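Local coordinates for alcohol oxidase (Myceliophthora thermophila, PDB 6F74), which is a VAO-type flavoprotein oxidase that carries covalently bound FAD, which it probably uses to oxidise alcohol-type substrates with molecular oxygen, at the glycan on Asn103 and the flavin-adenine dinucleotide site. Sequence-based numbering; all coordinates share one arbitrary frame.

About 20 Å separates the C-alpha centres of site 1, an N-linked chitobiose on the surface, from site 2, the almost fully buried FAD. They have no residue in common, but the backbone joins them: Asn99 and Tyr100, packed beside the flavin 8-methyl carbon in site 2, run straight on to Tyr102 and glycosylated Asn103 in site 1. The C-terminal part of the chain also serves both, with Arg512, Arg515, Pro591 and Asp592 around the sugars and Tyr540 and Glu543 beside the flavin. Redox chemistry belongs to site 2; the structure alone shows no effect of the glycan on it. The deposited assembly is a monomer.

Site 1: the glycan on Asn103. Residues 102-103, 105, 121, 512, 515, 591-592. With NAG (2-acetamido-2-deoxy-beta-D-glucopyranose), chain B; NAG (2-acetamido-2-deoxy-beta-D-glucopyranose), chain C.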
loop_
_atom_site.group_PDB
_atom_site.type_symbol
_atom_site.label_atom_id
_atom_site.label_comp_id
_atom_site.label_asym_id
_atom_site.label_seq_id
_atom_site.Cartn_x
_atom_site.Cartn_y
_atom_site.Cartn_z
ATOM N N TYR A 102 6.598 10.843 -2.627
ATOM C CA TYR A 102 5.358 11.503 -3.038
ATOM C C TYR A 102 5.663 12.754 -3.905
ATOM O O TYR A 102 4.902 13.108 -4.801
ATOM C CB TYR A 102 4.470 11.835 -1.831
ATOM C CG TYR A 102 3.174 12.497 -2.249
ATOM C CD1 TYR A 102 2.189 11.776 -2.890
ATOM C CD2 TYR A 102 2.976 13.863 -2.075
ATOM C CE1 TYR A 102 1.016 12.366 -3.304
ATOM C CE2 TYR A 102 1.805 14.478 -2.505
ATOM C CZ TYR A 102 0.829 13.716 -3.118
ATOM O OH TYR A 102 -0.330 14.304 -3.538
ATOM N N ASN A 103 6.799 13.392 -3.631
ATOM C CA ASN A 103 7.213 14.614 -4.311
ATOM C C ASN A 103 8.724 14.695 -4.237
ATOM O O ASN A 103 9.276 15.130 -3.217
ATOM C CB ASN A 103 6.580 15.833 -3.650
ATOM C CG ASN A 103 6.665 17.087 -4.499
ATOM O OD1 ASN A 103 7.036 17.040 -5.677
ATOM N ND2 ASN A 103 6.316 18.221 -3.892
ATOM N N THR A 105 11.681 16.347 -4.419
ATOM C CA THR A 105 12.213 17.709 -4.376
ATOM C C THR A 105 13.741 17.739 -4.230
ATOM O O THR A 105 14.330 18.810 -4.148
ATOM C CB THR A 105 11.583 18.495 -3.214
ATOM O OG1 THR A 105 11.800 17.802 -1.945
ATOM C CG2 THR A 105 10.085 18.676 -3.495
ATOM N N ILE A 121 15.823 20.326 -2.000
ATOM C CA ILE A 121 15.282 20.638 -0.673
ATOM C C ILE A 121 14.650 19.401 -0.037
ATOM O O ILE A 121 14.353 18.410 -0.718
ATOM C CB ILE A 121 14.285 21.811 -0.698
ATOM C CG1 ILE A 121 13.042 21.448 -1.488
ATOM C CG2 ILE A 121 14.982 23.069 -1.221
ATOM C CD1 ILE A 121 11.904 22.473 -1.355
ATOM N N ARG A 512 5.585 21.481 -12.077
ATOM C CA ARG A 512 4.205 21.467 -11.543
ATOM C C ARG A 512 3.163 21.241 -12.627
ATOM O O ARG A 512 2.175 20.532 -12.401
ATOM C CB ARG A 512 3.874 22.722 -10.719
ATOM C CG ARG A 512 4.070 22.457 -9.220
ATOM C CD ARG A 512 4.225 23.739 -8.397
ATOM N NE ARG A 512 2.932 24.205 -7.877
ATOM C CZ ARG A 512 2.076 25.006 -8.509
ATOM N NH1 ARG A 512 2.329 25.493 -9.741
ATOM N NH2 ARG A 512 0.908 25.316 -7.905
ATOM N N ARG A 515 3.057 17.552 -13.766
ATOM C CA ARG A 515 2.401 16.731 -12.744
ATOM C C ARG A 515 0.875 16.963 -12.720
ATOM O O ARG A 515 0.107 15.994 -12.572
ATOM C CB ARG A 515 2.994 16.980 -11.353
ATOM C CG ARG A 515 2.226 16.240 -10.271
ATOM C CD ARG A 515 3.097 15.870 -9.105
ATOM N NE ARG A 515 2.446 14.965 -8.167
ATOM C CZ ARG A 515 3.051 14.428 -7.104
ATOM N NH1 ARG A 515 4.321 14.728 -6.835
ATOM N NH2 ARG A 515 2.389 13.605 -6.279
ATOM N N PRO A 591 2.601 21.743 1.285
ATOM C CA PRO A 591 3.878 21.070 1.038
ATOM C C PRO A 591 5.078 21.870 1.571
ATOM O O PRO A 591 6.152 21.296 1.739
ATOM C CB PRO A 591 3.935 21.033 -0.494
ATOM C CG PRO A 591 3.259 22.298 -0.906
ATOM C CD PRO A 591 2.093 22.406 0.067
ATOM N N ASP A 592 4.893 23.177 1.798
ATOM C CA ASP A 592 5.959 24.097 2.133
ATOM C C ASP A 592 5.622 25.111 3.238
ATOM O O ASP A 592 6.282 26.157 3.361
ATOM C CB ASP A 592 6.405 24.829 0.833
ATOM C CG ASP A 592 5.282 25.605 0.153
ATOM O OD1 ASP A 592 4.094 25.508 0.553
ATOM O OD2 ASP A 592 5.606 26.283 -0.849
HETATM C C1 NAG B . 6.279 19.503 -4.530
HETATM C C2 NAG B . 4.845 20.009 -4.367
HETATM C C3 NAG B . 4.727 21.431 -4.897
HETATM C C4 NAG B . 5.737 22.351 -4.246
HETATM C C5 NAG B . 7.129 21.756 -4.395
HETATM C C6 NAG B . 8.190 22.498 -3.617
HETATM C C7 NAG B . 2.859 18.515 -4.482
HETATM C C8 NAG B . 1.900 17.814 -5.386
HETATM N N2 NAG B . 3.845 19.217 -5.084
HETATM O O3 NAG B . 3.421 21.934 -4.636
HETATM O O4 NAG B . 5.652 23.646 -4.855
HETATM O O5 NAG B . 7.111 20.454 -3.851
HETATM O O6 NAG B . 7.882 22.490 -2.208
HETATM O O7 NAG B . 2.719 18.423 -3.270
HETATM C C1 NAG C . 5.022 24.662 -4.064
HETATM C C2 NAG C . 5.509 25.984 -4.652
HETATM C C3 NAG C . 4.770 27.171 -4.035
HETATM C C4 NAG C . 3.275 27.001 -4.194
HETATM C C5 NAG C . 2.858 25.676 -3.554
HETATM C C6 NAG C . 1.370 25.449 -3.768
HETATM C C7 NAG C . 7.867 25.880 -5.380
HETATM C C8 NAG C . 9.299 26.113 -4.993
HETATM N N2 NAG C . 6.943 26.136 -4.453
HETATM O O3 NAG C . 5.182 28.385 -4.654
HETATM O O4 NAG C . 2.575 28.110 -3.603
HETATM O O5 NAG C . 3.595 24.571 -4.114
HETATM O O6 NAG C . 0.975 24.221 -3.141
HETATM O O7 NAG C . 7.576 25.459 -6.476
HETATM O O HOH W 1 7.699 27.060 -1.968
#
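Two N-acetylglucosamines extend from Asn103, and the first is much the better packed: protein hides 209 of its 286 Å², against 83 of 298 Å² for the second. Asn103 ND2 is bonded to C1 of NAG (chain B), with CG anti to the backbone N (chi1 -165°). On the tight side, the acetamide methyl C8 of this sugar lies over the centre of the Arg515 guanidinium face, 4.0 Å from CZ. The same guanidinium works end-on: NH1 donates to Tyr102 O at 2.7 Å and NH2 to the same oxygen at 3.0 Å, both in plane. This grip fixes the flat platform under the acetamide. Across the ring, Thr105, the threonine of the Asn-X-Thr sequon, brings CG2 within 3.5 Å of the ring oxygen O5 of NAG (chain B), its OG1 donating to Ile121 O. Arg512, bent at chi3, brings CD to 3.8 Å from O4 of NAG (chain B), with O3 of that sugar in plane at the guanidinium edge but not hydrogen-bonded.

The second sugar, turned largely toward solvent, is held more loosely. O3 of NAG (chain B) donates to the ring oxygen O5 of NAG (chain C) at 2.7 Å, which probably limits rotation about the glycosidic link. Asp592 OD2 reaches the acetamide N2 of NAG (chain C) through a water.

In the fold, Asn103 sits in a loop, flanked by the start of helix 512-533 and the C-terminal loop carrying Pro591 and Asp592.

Site 2: the flavin-adenine dinucleotide site. Residues 99-100, 154, 156-160, 164-165, 175, 230-231, 234, 238-240, 246, 292, 295-297, 540, 543. With FAD (flavin-adenine dinucleotide), chain D.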
loop_
_atom_site.group_PDB
_atom_site.type_symbol
_atom_site.label_atom_id
_atom_site.label_comp_id
_atom_site.label_asym_id
_atom_site.label_seq_id
_atom_site.Cartn_x
_atom_site.Cartn_y
_atom_site.Cartn_z
ATOM N N ASN A 99 10.146 4.550 -0.688
ATOM C CA ASN A 99 10.046 3.662 -1.842
ATOM C C ASN A 99 9.342 4.367 -3.024
ATOM O O ASN A 99 9.818 4.354 -4.133
ATOM C CB ASN A 99 9.278 2.411 -1.468
ATOM C CG ASN A 99 10.162 1.324 -0.936
ATOM O OD1 ASN A 99 10.227 0.269 -1.530
ATOM N ND2 ASN A 99 10.839 1.567 0.180
ATOM N N TYR A 100 8.199 4.967 -2.745
ATOM C CA TYR A 100 7.451 5.702 -3.720
ATOM C C TYR A 100 7.347 7.183 -3.285
ATOM O O TYR A 100 6.334 7.619 -2.790
ATOM C CB TYR A 100 6.086 5.079 -3.852
ATOM C CG TYR A 100 6.111 3.634 -4.301
ATOM C CD1 TYR A 100 6.589 3.264 -5.554
ATOM C CD2 TYR A 100 5.623 2.644 -3.472
ATOM C CE1 TYR A 100 6.601 1.939 -5.958
ATOM C CE2 TYR A 100 5.589 1.314 -3.872
ATOM C CZ TYR A 100 6.086 0.946 -5.098
ATOM O OH TYR A 100 6.050 -0.388 -5.428
ATOM N N THR A 154 4.397 9.641 11.592
ATOM C CA THR A 154 4.674 8.251 11.955
ATOM C C THR A 154 5.108 7.483 10.712
ATOM O O THR A 154 4.447 7.541 9.690
ATOM C CB THR A 154 3.437 7.600 12.621
ATOM O OG1 THR A 154 3.097 8.335 13.813
ATOM C CG2 THR A 154 3.687 6.101 12.984
ATOM N N SER A 156 6.640 3.493 9.813
ATOM C CA SER A 156 7.247 2.167 10.057
ATOM C C SER A 156 8.310 1.838 9.025
ATOM O O SER A 156 9.352 1.308 9.397
ATOM C CB SER A 156 6.200 1.070 10.076
ATOM O OG SER A 156 5.375 1.214 11.236
ATOM N N THR A 157 8.041 2.151 7.748
ATOM C CA THR A 157 8.939 1.810 6.634
ATOM C C THR A 157 9.146 2.867 5.516
ATOM O O THR A 157 10.079 2.737 4.722
ATOM C CB THR A 157 8.439 0.521 5.908
ATOM O OG1 THR A 157 7.208 0.802 5.225
ATOM C CG2 THR A 157 8.253 -0.652 6.916
ATOM N N GLY A 158 8.298 3.884 5.432
ATOM C CA GLY A 158 8.312 4.807 4.307
ATOM C C GLY A 158 7.838 4.244 2.974
ATOM O O GLY A 158 8.095 4.828 1.922
ATOM N N HIS A 159 7.083 3.151 3.019
ATOM C CA HIS A 159 6.523 2.567 1.803
ATOM C C HIS A 159 5.387 3.363 1.202
ATOM O O HIS A 159 5.067 3.125 0.061
ATOM C CB HIS A 159 6.021 1.107 2.032
ATOM C CG HIS A 159 6.992 0.077 1.557
ATOM N ND1 HIS A 159 7.146 -0.272 0.214
ATOM C CD2 HIS A 159 7.998 -0.536 2.228
ATOM C CE1 HIS A 159 8.106 -1.192 0.147
ATOM N NE2 HIS A 159 8.647 -1.347 1.337
ATOM N N ASP A 160 4.744 4.259 1.957
ATOM C CA ASP A 160 3.509 4.852 1.499
ATOM C C ASP A 160 3.610 5.510 0.118
ATOM O O ASP A 160 4.652 6.099 -0.227
ATOM C CB ASP A 160 2.983 5.911 2.463
ATOM C CG ASP A 160 1.493 6.033 2.422
ATOM O OD1 ASP A 160 0.842 5.069 2.851
ATOM O OD2 ASP A 160 0.976 7.066 1.956
ATOM N N ARG A 164 1.406 9.784 3.348
ATOM C CA ARG A 164 0.775 9.654 4.685
ATOM C C ARG A 164 1.774 9.406 5.813
ATOM O O ARG A 164 1.426 9.517 6.984
ATOM C CB ARG A 164 -0.306 8.570 4.694
ATOM C CG ARG A 164 -1.439 8.841 3.708
ATOM C CD ARG A 164 -2.514 7.766 3.676
ATOM N NE ARG A 164 -1.886 6.481 3.430
ATOM C CZ ARG A 164 -2.448 5.291 3.609
ATOM N NH1 ARG A 164 -3.713 5.160 3.984
ATOM N NH2 ARG A 164 -1.714 4.214 3.382
ATOM N N SER A 165 3.009 9.054 5.453
ATOM C CA SER A 165 4.151 9.088 6.381
ATOM C C SER A 165 5.140 10.249 6.099
ATOM O O SER A 165 6.347 10.125 6.357
ATOM C CB SER A 165 4.863 7.730 6.363
ATOM O OG SER A 165 5.308 7.339 5.075
ATOM N N LEU A 175 9.633 4.025 13.455
ATOM C CA LEU A 175 9.429 2.788 14.210
ATOM C C LEU A 175 10.217 1.599 13.694
ATOM O O LEU A 175 10.072 0.495 14.207
ATOM C CB LEU A 175 7.939 2.482 14.254
ATOM C CG LEU A 175 7.124 3.566 14.984
ATOM C CD1 LEU A 175 5.639 3.285 14.794
ATOM C CD2 LEU A 175 7.471 3.647 16.469
ATOM N N GLY A 230 2.164 -9.217 -1.234
ATOM C CA GLY A 230 2.904 -9.862 -2.315
ATOM C C GLY A 230 4.367 -9.479 -2.298
ATOM O O GLY A 230 5.196 -10.218 -2.833
ATOM N N SER A 231 4.679 -8.331 -1.682
ATOM C CA SER A 231 6.039 -7.899 -1.448
ATOM C C SER A 231 6.326 -7.984 0.054
ATOM O O SER A 231 5.487 -7.574 0.855
ATOM C CB SER A 231 6.188 -6.468 -1.913
ATOM O OG SER A 231 5.920 -6.378 -3.323
ATOM N N PRO A 234 7.088 -4.143 2.884
ATOM C CA PRO A 234 6.191 -3.270 3.634
ATOM C C PRO A 234 5.946 -3.710 5.063
ATOM O O PRO A 234 6.075 -4.879 5.375
ATOM C CB PRO A 234 4.910 -3.336 2.829
ATOM C CG PRO A 234 5.374 -3.557 1.449
ATOM C CD PRO A 234 6.488 -4.537 1.612
ATOM N N GLY A 238 1.118 -1.378 10.071
ATOM C CA GLY A 238 0.877 0.058 9.897
ATOM C C GLY A 238 -0.191 0.299 8.849
ATOM O O GLY A 238 -1.355 -0.061 9.032
ATOM N N GLY A 239 0.213 0.923 7.756
ATOM C CA GLY A 239 -0.703 1.214 6.665
ATOM C C GLY A 239 -1.242 -0.014 5.946
ATOM O O GLY A 239 -2.354 0.019 5.428
ATOM N N TRP A 240 -0.457 -1.086 5.892
ATOM C CA TRP A 240 -0.852 -2.249 5.103
ATOM C C TRP A 240 -2.199 -2.832 5.586
ATOM O O TRP A 240 -3.163 -2.799 4.814
ATOM C CB TRP A 240 0.282 -3.297 5.000
ATOM C CG TRP A 240 0.029 -4.398 4.033
ATOM C CD1 TRP A 240 0.436 -4.478 2.743
ATOM C CD2 TRP A 240 -0.677 -5.612 4.303
ATOM N NE1 TRP A 240 -0.002 -5.648 2.178
ATOM C CE2 TRP A 240 -0.675 -6.367 3.125
ATOM C CE3 TRP A 240 -1.335 -6.114 5.426
ATOM C CZ2 TRP A 240 -1.304 -7.599 3.029
ATOM C CZ3 TRP A 240 -1.950 -7.349 5.332
ATOM C CH2 TRP A 240 -1.920 -8.092 4.149
ATOM N N HIS A 246 -3.800 -6.501 0.597
ATOM C CA HIS A 246 -3.978 -7.636 -0.291
ATOM C C HIS A 246 -2.670 -8.363 -0.467
ATOM O O HIS A 246 -1.606 -7.839 -0.216
ATOM C CB HIS A 246 -4.545 -7.220 -1.668
ATOM C CG HIS A 246 -3.615 -6.390 -2.478
ATOM N ND1 HIS A 246 -2.610 -6.935 -3.251
ATOM C CD2 HIS A 246 -3.511 -5.050 -2.605
ATOM C CE1 HIS A 246 -1.902 -5.958 -3.799
ATOM N NE2 HIS A 246 -2.424 -4.803 -3.420
ATOM N N PRO A 292 -4.868 4.922 8.695
ATOM C CA PRO A 292 -4.025 5.318 9.813
ATOM C C PRO A 292 -4.560 6.511 10.556
ATOM O O PRO A 292 -5.468 7.192 10.076
ATOM C CB PRO A 292 -2.689 5.660 9.149
ATOM C CG PRO A 292 -2.940 5.651 7.653
ATOM C CD PRO A 292 -4.397 5.525 7.442
ATOM N N GLY A 295 -4.085 6.155 16.499
ATOM C CA GLY A 295 -3.173 5.903 17.620
ATOM C C GLY A 295 -1.933 5.286 17.026
ATOM O O GLY A 295 -1.929 4.968 15.829
ATOM N N ILE A 296 -0.876 5.145 17.828
ATOM C CA ILE A 296 0.366 4.513 17.374
ATOM C C ILE A 296 0.284 3.014 17.652
ATOM O O ILE A 296 0.271 2.594 18.813
ATOM C CB ILE A 296 1.611 5.081 18.095
ATOM C CG1 ILE A 296 1.694 6.597 17.955
ATOM C CG2 ILE A 296 2.891 4.460 17.532
ATOM C CD1 ILE A 296 2.478 7.248 19.074
ATOM N N VAL A 297 0.266 2.213 16.579
ATOM C CA VAL A 297 0.126 0.772 16.712
ATOM C C VAL A 297 1.478 0.166 17.120
ATOM O O VAL A 297 2.461 0.207 16.367
ATOM C CB VAL A 297 -0.434 0.114 15.449
ATOM C CG1 VAL A 297 -0.645 -1.377 15.681
ATOM C CG2 VAL A 297 -1.747 0.772 15.034
ATOM N N TYR A 540 -9.237 1.681 -3.277
ATOM C CA TYR A 540 -8.329 1.101 -2.292
ATOM C C TYR A 540 -7.337 2.180 -1.828
ATOM O O TYR A 540 -6.460 2.584 -2.589
ATOM C CB TYR A 540 -7.564 -0.060 -2.925
ATOM C CG TYR A 540 -6.586 -0.742 -2.003
ATOM C CD1 TYR A 540 -6.897 -0.973 -0.666
ATOM C CD2 TYR A 540 -5.363 -1.191 -2.468
ATOM C CE1 TYR A 540 -6.014 -1.621 0.185
ATOM C CE2 TYR A 540 -4.450 -1.826 -1.606
ATOM C CZ TYR A 540 -4.796 -2.048 -0.283
ATOM O OH TYR A 540 -3.893 -2.675 0.570
ATOM N N GLU A 543 -3.365 1.921 -2.293
ATOM C CA GLU A 543 -2.912 2.016 -3.679
ATOM C C GLU A 543 -4.078 2.644 -4.423
ATOM O O GLU A 543 -4.895 1.962 -5.060
ATOM C CB GLU A 543 -2.509 0.653 -4.256
ATOM C CG GLU A 543 -1.214 0.081 -3.658
ATOM C CD GLU A 543 -0.949 -1.390 -4.016
ATOM O OE1 GLU A 543 -1.938 -2.130 -4.187
ATOM O OE2 GLU A 543 0.241 -1.861 -4.109
HETATM P PA FAD D . 4.617 3.704 6.056
HETATM O O1A FAD D . 4.937 4.720 4.963
HETATM O O2A FAD D . 5.673 3.485 7.092
HETATM O O5B FAD D . 3.267 4.163 6.735
HETATM C C5B FAD D . 2.088 4.180 5.979
HETATM C C4B FAD D . 1.018 4.928 6.754
HETATM O O4B FAD D . 0.760 4.175 7.928
HETATM C C3B FAD D . 1.382 6.310 7.235
HETATM O O3B FAD D . 0.166 7.060 7.336
HETATM C C2B FAD D . 1.893 6.099 8.638
HETATM O O2B FAD D . 1.647 7.179 9.547
HETATM C C1B FAD D . 1.070 4.924 9.094
HETATM N N9A FAD D . 1.709 4.016 10.051
HETATM C C8A FAD D . 2.733 3.185 9.808
HETATM N N7A FAD D . 3.039 2.466 10.905
HETATM C C5A FAD D . 2.189 2.841 11.856
HETATM C C6A FAD D . 1.984 2.443 13.249
HETATM N N6A FAD D . 2.803 1.490 13.750
HETATM N N1A FAD D . 0.995 3.067 13.941
HETATM C C2A FAD D . 0.216 4.018 13.364
HETATM N N3A FAD D . 0.340 4.416 12.071
HETATM C C4A FAD D . 1.302 3.854 11.294
HETATM N N1 FAD D . 0.105 -3.208 -0.463
HETATM C C2 FAD D . -0.635 -4.320 -0.673
HETATM O O2 FAD D . -1.824 -4.341 -0.263
HETATM N N3 FAD D . -0.131 -5.413 -1.280
HETATM C C4 FAD D . 1.127 -5.461 -1.751
HETATM O O4 FAD D . 1.586 -6.468 -2.330
HETATM C C4X FAD D . 1.998 -4.279 -1.580
HETATM N N5 FAD D . 3.266 -4.265 -2.040
HETATM C C5X FAD D . 4.044 -3.169 -1.860
HETATM C C6 FAD D . 5.359 -3.179 -2.324
HETATM C C7 FAD D . 6.199 -2.094 -2.149
HETATM C C7M FAD D . 7.580 -2.264 -2.733
HETATM C C8 FAD D . 5.698 -0.886 -1.433
HETATM C C8M FAD D . 6.569 0.332 -1.155
HETATM C C9 FAD D . 4.379 -0.862 -0.990
HETATM C C9A FAD D . 3.517 -1.958 -1.160
HETATM N N10 FAD D . 2.174 -1.981 -0.691
HETATM C C10 FAD D . 1.393 -3.127 -0.895
HETATM C "C1'" FAD D . 1.522 -0.807 -0.064
HETATM C "C2'" FAD D . 1.426 -0.715 1.423
HETATM O "O2'" FAD D . 0.299 -1.492 1.822
HETATM C "C3'" FAD D . 1.172 0.742 1.823
HETATM O "O3'" FAD D . 2.127 1.632 1.218
HETATM C "C4'" FAD D . 1.181 0.923 3.335
HETATM O "O4'" FAD D . 0.928 2.295 3.654
HETATM C "C5'" FAD D . 2.502 0.471 3.939
HETATM O "O5'" FAD D . 2.486 0.636 5.346
HETATM P P FAD D . 3.915 0.890 5.977
HETATM O O1P FAD D . 4.890 -0.130 5.459
HETATM O O2P FAD D . 3.701 1.039 7.447
HETATM O O3P FAD D . 4.266 2.315 5.294
HETATM O O HOH W 2 3.509 -6.358 -4.131
HETATM O O HOH W 3 1.922 -1.577 7.379
HETATM O O HOH W 4 2.125 10.123 9.579
#
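Asp160 turns CG anti to its backbone N (chi1 -151°), while Arg164 bends at chi3, so that its guanidinium meets the carboxylate side-on, with Asp160 OD1 within the guanidinium plane. NH2 of Arg164 forms a salt bridge with Asp160 OD1 at 2.7 Å, on the syn lone pair. The ribityl hydroxyl O4' of FAD donates a weak bond to Asp160 OD1 at 2.9 Å. An alanine in place of Asp160 would remove this acceptor and would probably leave the Arg164 guanidinium poorly fixed.

This is the FAD pocket of the VAO-type fold. Its pyrophosphate loop runs from Ser156 to Asp160: Thr157 N donates almost straight (177° at H) to O2A, shared with Gly158 N, while O1A accepts from Asp160 N and from Ser165 OG at 2.6 Å. At the adenine, Ser156 OG donates to N7A at 2.7 Å, and Thr154 CG2 and Gly238 CA pack over its rings.

Around the isoalloxazine, Pro234 CG lies over the central and dimethylbenzene rings, and the His246 imidazole stacks on the pyrimidine ring, tilted 28°. Glu543 OE1 positions that imidazole by accepting from NE2 at 2.8 Å. Flavin O2 receives His246 N and lies 2.8 Å from the Tyr540 phenol OH; the His246 N-H, and the phenol if it donates, would probably favour negative charge on the reduced flavin. The cofactor is tethered covalently, its 8-methyl carbon C8M bonded to His159 ND1 at 1.6 Å, with the imidazole edge-to-face to the dimethylbenzene ring.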